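Tannase from Lactobacillus plantarum hydrolyses the galloyl ester bonds of tannins, working as an esterase built on the alpha/beta-hydrolase fold. One contact in two of its structures: PDB 3WA7 (chain A, 1.70 Å), residues N73-Y78 and T162-A167, and PDB 4JUI (chain B, 1.70 Å), residues N74-Y79 and T163-A168. Both blocks share one frame: the second was fitted to the first on N, CA, C and O of the twelve residues, RMSD 0.09 Å. Numbering follows each deposited sequence.

Structure 1 (3WA7). With SO4 (sulfate ion), chain C.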
loop_
_atom_site.group_PDB
_atom_site.type_symbol
_atom_site.label_atom_id
_atom_site.label_comp_id
_atom_site.label_asym_id
_atom_site.label_seq_id
_atom_site.Cartn_x
_atom_site.Cartn_y
_atom_site.Cartn_z
ATOM N N ASN A 73 -5.388 7.393 -1.169
ATOM C CA ASN A 73 -6.532 6.688 -0.612
ATOM C C ASN A 73 -6.315 6.545 0.889
ATOM O O ASN A 73 -5.184 6.596 1.374
ATOM C CB ASN A 73 -6.728 5.320 -1.280
ATOM C CG ASN A 73 -5.692 4.300 -0.858
ATOM O OD1 ASN A 73 -5.683 3.845 0.285
ATOM N ND2 ASN A 73 -4.811 3.935 -1.783
ATOM N N THR A 74 -7.403 6.375 1.628
ATOM C CA THR A 74 -7.313 6.262 3.075
ATOM C C THR A 74 -7.537 4.838 3.566
ATOM O O THR A 74 -7.891 4.619 4.724
ATOM C CB THR A 74 -8.344 7.179 3.738
ATOM O OG1 THR A 74 -9.655 6.827 3.278
ATOM C CG2 THR A 74 -8.065 8.629 3.380
ATOM N N VAL A 75 -7.314 3.870 2.687
ATOM C CA VAL A 75 -7.508 2.476 3.053
ATOM C C VAL A 75 -6.434 1.952 3.993
ATOM O O VAL A 75 -5.236 2.154 3.776
ATOM C CB VAL A 75 -7.555 1.564 1.805
ATOM C CG1 VAL A 75 -7.631 0.096 2.225
ATOM C CG2 VAL A 75 -8.758 1.921 0.950
ATOM N N GLY A 76 -6.895 1.291 5.046
ATOM C CA GLY A 76 -6.017 0.683 6.026
ATOM C C GLY A 76 -6.704 -0.593 6.474
ATOM O O GLY A 76 -7.930 -0.625 6.562
ATOM N N GLY A 77 -5.931 -1.643 6.742
ATOM C CA GLY A 77 -6.504 -2.906 7.187
ATOM C C GLY A 77 -7.517 -3.513 6.237
ATOM O O GLY A 77 -8.308 -4.374 6.636
ATOM N N TYR A 78 -7.471 -3.081 4.979
ATOM C CA TYR A 78 -8.400 -3.525 3.943
ATOM C C TYR A 78 -9.838 -3.165 4.303
ATOM O O TYR A 78 -10.799 -3.793 3.854
ATOM C CB TYR A 78 -8.251 -5.026 3.668
ATOM C CG TYR A 78 -7.077 -5.317 2.759
ATOM C CD1 TYR A 78 -5.884 -5.831 3.261
ATOM C CD2 TYR A 78 -7.143 -5.019 1.396
ATOM C CE1 TYR A 78 -4.781 -6.039 2.430
ATOM C CE2 TYR A 78 -6.048 -5.221 0.557
ATOM C CZ TYR A 78 -4.870 -5.732 1.078
ATOM O OH TYR A 78 -3.786 -5.930 0.247
ATOM N N THR A 162 -1.017 3.974 2.059
ATOM C CA THR A 162 -0.198 3.360 3.099
ATOM C C THR A 162 -0.775 2.007 3.523
ATOM O O THR A 162 -1.990 1.853 3.619
ATOM C CB THR A 162 -0.133 4.283 4.339
ATOM O OG1 THR A 162 0.508 5.517 3.986
ATOM C CG2 THR A 162 0.631 3.617 5.467
ATOM N N SER A 163 0.105 1.033 3.763
ATOM C CA SER A 163 -0.297 -0.305 4.208
ATOM C C SER A 163 -1.203 -0.980 3.178
ATOM O O SER A 163 -0.811 -1.156 2.029
ATOM C CB SER A 163 -1.009 -0.202 5.565
ATOM O OG SER A 163 -1.152 -1.476 6.180
ATOM N N ALA A 164 -2.406 -1.374 3.586
ATOM C CA ALA A 164 -3.331 -1.993 2.641
ATOM C C ALA A 164 -3.588 -0.979 1.524
ATOM O O ALA A 164 -3.853 -1.348 0.380
ATOM C CB ALA A 164 -4.641 -2.357 3.337
ATOM N N GLY A 165 -3.511 0.303 1.876
ATOM C CA GLY A 165 -3.717 1.365 0.904
ATOM C C GLY A 165 -2.526 1.451 -0.030
ATOM O O GLY A 165 -2.631 1.940 -1.157
ATOM N N GLY A 166 -1.376 0.989 0.451
ATOM C CA GLY A 166 -0.181 0.992 -0.376
ATOM C C GLY A 166 -0.304 -0.134 -1.393
ATOM O O GLY A 166 0.156 -0.019 -2.532
ATOM N N ALA A 167 -0.931 -1.231 -0.978
ATOM C CA ALA A 167 -1.135 -2.365 -1.869
ATOM C C ALA A 167 -2.129 -1.942 -2.947
ATOM O O ALA A 167 -2.022 -2.353 -4.106
ATOM C CB ALA A 167 -1.682 -3.565 -1.089
HETATM S S SO4 C . -3.387 -0.814 8.921
HETATM O O1 SO4 C . -4.000 0.517 9.076
HETATM O O2 SO4 C . -2.003 -0.783 9.415
HETATM O O3 SO4 C . -4.152 -1.788 9.713
HETATM O O4 SO4 C . -3.399 -1.199 7.499
HETATM O O HOH W 1 -3.806 4.445 2.774
#

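Structure 2 (4JUI). Engineered in segment 163-168: Ala164 (natural residue Ser). With EGR (ethyl 3,4,5-trihydroxybenzoate), chain D.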
loop_
_atom_site.group_PDB
_atom_site.type_symbol
_atom_site.label_atom_id
_atom_site.label_comp_id
_atom_site.label_asym_id
_atom_site.label_seq_id
_atom_site.Cartn_x
_atom_site.Cartn_y
_atom_site.Cartn_z
ATOM N N ASN B 74 -5.379 7.397 -1.180
ATOM C CA ASN B 74 -6.500 6.673 -0.601
ATOM C C ASN B 74 -6.326 6.556 0.909
ATOM O O ASN B 74 -5.215 6.674 1.417
ATOM C CB ASN B 74 -6.675 5.299 -1.261
ATOM C CG ASN B 74 -5.622 4.304 -0.830
ATOM O OD1 ASN B 74 -5.629 3.849 0.312
ATOM N ND2 ASN B 74 -4.724 3.935 -1.748
ATOM N N THR B 75 -7.426 6.335 1.622
ATOM C CA THR B 75 -7.382 6.210 3.082
ATOM C C THR B 75 -7.605 4.766 3.538
ATOM O O THR B 75 -7.952 4.518 4.691
ATOM C CB THR B 75 -8.430 7.118 3.747
ATOM O OG1 THR B 75 -9.732 6.771 3.264
ATOM C CG2 THR B 75 -8.154 8.576 3.404
ATOM N N VAL B 76 -7.374 3.818 2.639
ATOM C CA VAL B 76 -7.556 2.406 2.977
ATOM C C VAL B 76 -6.471 1.943 3.949
ATOM O O VAL B 76 -5.270 2.146 3.711
ATOM C CB VAL B 76 -7.541 1.511 1.727
ATOM C CG1 VAL B 76 -7.613 0.037 2.119
ATOM C CG2 VAL B 76 -8.702 1.869 0.798
ATOM N N GLY B 77 -6.910 1.341 5.052
ATOM C CA GLY B 77 -6.028 0.671 5.989
ATOM C C GLY B 77 -6.719 -0.576 6.519
ATOM O O GLY B 77 -7.928 -0.568 6.755
ATOM N N GLY B 78 -5.964 -1.657 6.694
ATOM C CA GLY B 78 -6.532 -2.885 7.215
ATOM C C GLY B 78 -7.541 -3.514 6.271
ATOM O O GLY B 78 -8.314 -4.388 6.679
ATOM N N TYR B 79 -7.519 -3.082 5.007
ATOM C CA TYR B 79 -8.488 -3.524 4.006
ATOM C C TYR B 79 -9.906 -3.146 4.419
ATOM O O TYR B 79 -10.887 -3.752 3.991
ATOM C CB TYR B 79 -8.326 -5.025 3.687
ATOM C CG TYR B 79 -7.142 -5.267 2.780
ATOM C CD1 TYR B 79 -7.185 -4.889 1.437
ATOM C CD2 TYR B 79 -5.953 -5.804 3.272
ATOM C CE1 TYR B 79 -6.087 -5.077 0.598
ATOM C CE2 TYR B 79 -4.850 -5.986 2.443
ATOM C CZ TYR B 79 -4.924 -5.633 1.111
ATOM O OH TYR B 79 -3.833 -5.824 0.288
ATOM N N THR B 163 -0.998 3.970 2.084
ATOM C CA THR B 163 -0.191 3.338 3.135
ATOM C C THR B 163 -0.748 1.965 3.494
ATOM O O THR B 163 -1.962 1.817 3.666
ATOM C CB THR B 163 -0.192 4.223 4.403
ATOM O OG1 THR B 163 0.443 5.476 4.116
ATOM C CG2 THR B 163 0.561 3.557 5.545
ATOM N N ALA B 164 0.139 0.975 3.610
ATOM C CA ALA B 164 -0.217 -0.363 4.081
ATOM C C ALA B 164 -1.193 -1.066 3.125
ATOM O O ALA B 164 -0.847 -1.271 1.959
ATOM C CB ALA B 164 -0.758 -0.284 5.489
ATOM N N ALA B 165 -2.400 -1.424 3.575
ATOM C CA ALA B 165 -3.378 -1.943 2.620
ATOM C C ALA B 165 -3.595 -0.920 1.499
ATOM O O ALA B 165 -3.802 -1.282 0.334
ATOM C CB ALA B 165 -4.709 -2.290 3.307
ATOM N N GLY B 166 -3.512 0.357 1.858
ATOM C CA GLY B 166 -3.654 1.433 0.886
ATOM C C GLY B 166 -2.459 1.520 -0.042
ATOM O O GLY B 166 -2.577 1.974 -1.187
ATOM N N GLY B 167 -1.300 1.083 0.453
ATOM C CA GLY B 167 -0.105 0.991 -0.367
ATOM C C GLY B 167 -0.225 -0.131 -1.379
ATOM O O GLY B 167 0.200 0.012 -2.525
ATOM N N ALA B 168 -0.795 -1.259 -0.952
ATOM C CA ALA B 168 -1.092 -2.351 -1.866
ATOM C C ALA B 168 -2.113 -1.901 -2.911
ATOM O O ALA B 168 -2.023 -2.274 -4.077
ATOM C CB ALA B 168 -1.594 -3.587 -1.101
HETATM C C01 EGR D . -3.886 -1.543 10.010
HETATM C C02 EGR D . -2.613 -0.940 9.486
HETATM O O03 EGR D . -2.293 -1.057 8.125
HETATM C C04 EGR D . -2.932 -1.928 7.242
HETATM O O05 EGR D . -3.443 -1.557 6.188
HETATM C C06 EGR D . -2.712 -3.383 7.416
HETATM C C07 EGR D . -3.487 -4.271 6.692
HETATM C C08 EGR D . -3.299 -5.624 6.871
HETATM O O09 EGR D . -4.066 -6.515 6.156
HETATM C C10 EGR D . -2.335 -6.076 7.764
HETATM O O11 EGR D . -2.145 -7.430 7.931
HETATM C C12 EGR D . -1.557 -5.176 8.478
HETATM O O13 EGR D . -0.602 -5.600 9.365
HETATM C C14 EGR D . -1.747 -3.823 8.299
HETATM O O HOH W 2 -3.889 4.428 2.771
#

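Structure 1 (3WA7)
Ala164 CB sits over the centre of one face of the Tyr78 ring, 3.7 Å from its centroid, a CH-pi contact close to the ring normal (12°); on its other flank this methyl meets Val75 CG1 at 4.0 Å. Tyr78 OH is hydrogen-bonded to Ile206 O and lies 3.4 Å from Ala167 CB; alanines keep the helix close to the ring. Asn73 ND2 donates almost straight (178°) to Gly165 O, 3.0 Å away and in the amide plane; OD1 accepts Val75 N on a lone pair, an Asx turn. Gly165 suits its place because a CB would strike Asn73 OD1 and Val75 O. Water 1 ties Asn73 O and Val75 O to Thr162 N. Ser163, with positive phi, precedes helix 164-174 after strand 157-160, probably at the tip of the nucleophile elbow of the alpha/beta-hydrolase fold, facing the loop after strand 69-72. Its chi1 of -167° turns OG into the pocket, where OG (2.6 Å) and Gly77 N (2.7 Å) both hydrogen-bond to sulfate O4; OG also bonds His451 NE2, consistent with a Ser-His-Asp triad.

Structure 2 (4JUI)
Ala165 CB lies over the centre of one face of the Tyr79 ring, 3.7 Å from its centroid and 9° off the normal, a CH-pi contact, and on its other flank meets Val76 CG1 at 3.9 Å; at the ring's edge, in plane, stands the gallate hydroxyl O09, 3.5 Å from Tyr79 CD2. Tyr79 OH is hydrogen-bonded to Ile207 O and lies 3.5 Å from Ala168 CB, the small alanines holding the helix near the ring. Asn74 ND2 donates almost straight (176°) to Gly166 O, 3.0 Å away and in the amide plane; OD1 accepts Val76 N on a lone pair, an Asx turn. Glycine fits at Gly166, where a CB would collide with Asn74 OD1 and Val76 O. Water 2 joins Asn74 O and Val76 O to Thr163 N. Ala164, engineered in place of the natural serine and of positive phi, has its CB 3.1 Å from ester carbonyl O05 of ethyl gallate. Two backbone donors grip that oxygen, Gly78 N at 2.6 Å and Ala165 N at 2.8 Å, consistent with an oxyanion hole; His452 NE2, Lys344 NZ and Asp422 OD2 also hydrogen-bond the ligand.

Structure 1 against structure 2
The sharpest difference is the hydroxyl of Ser163(A), which has no counterpart in the engineered Ala164(B). The two CB atoms coincide within the error and phi is positive at both, so the turn before the helix is retained while its polar tip is missing. With OG go its bond to the sulfate and the hydrogen bond that Ser163(A) makes to His451(A) NE2. The frame around the exchange keeps its place within the error at the side chains of Asn73(A), Val75(A) and Tyr78(A) and their counterparts, and the water is in common. In structure 2 the ester carbon C04 of ethyl gallate stands 2.1 Å apart from the place of OG after superposition. This is shorter than a non-bonded contact, so a hydroxyl at that place and the ester in this pose would have to adjust to each other. Such nearness is consistent with OG being the atom that attacks the ester, whose absence would probably let the ester persist. Where structure 1 holds a sulfate ion touching Gly76(A), Gly77(A) and Ser163(A), structure 2 holds ethyl gallate, which touches Gly77(B), Gly78(B) and Ala164(B) and extends to Tyr79(B) and Ala165(B).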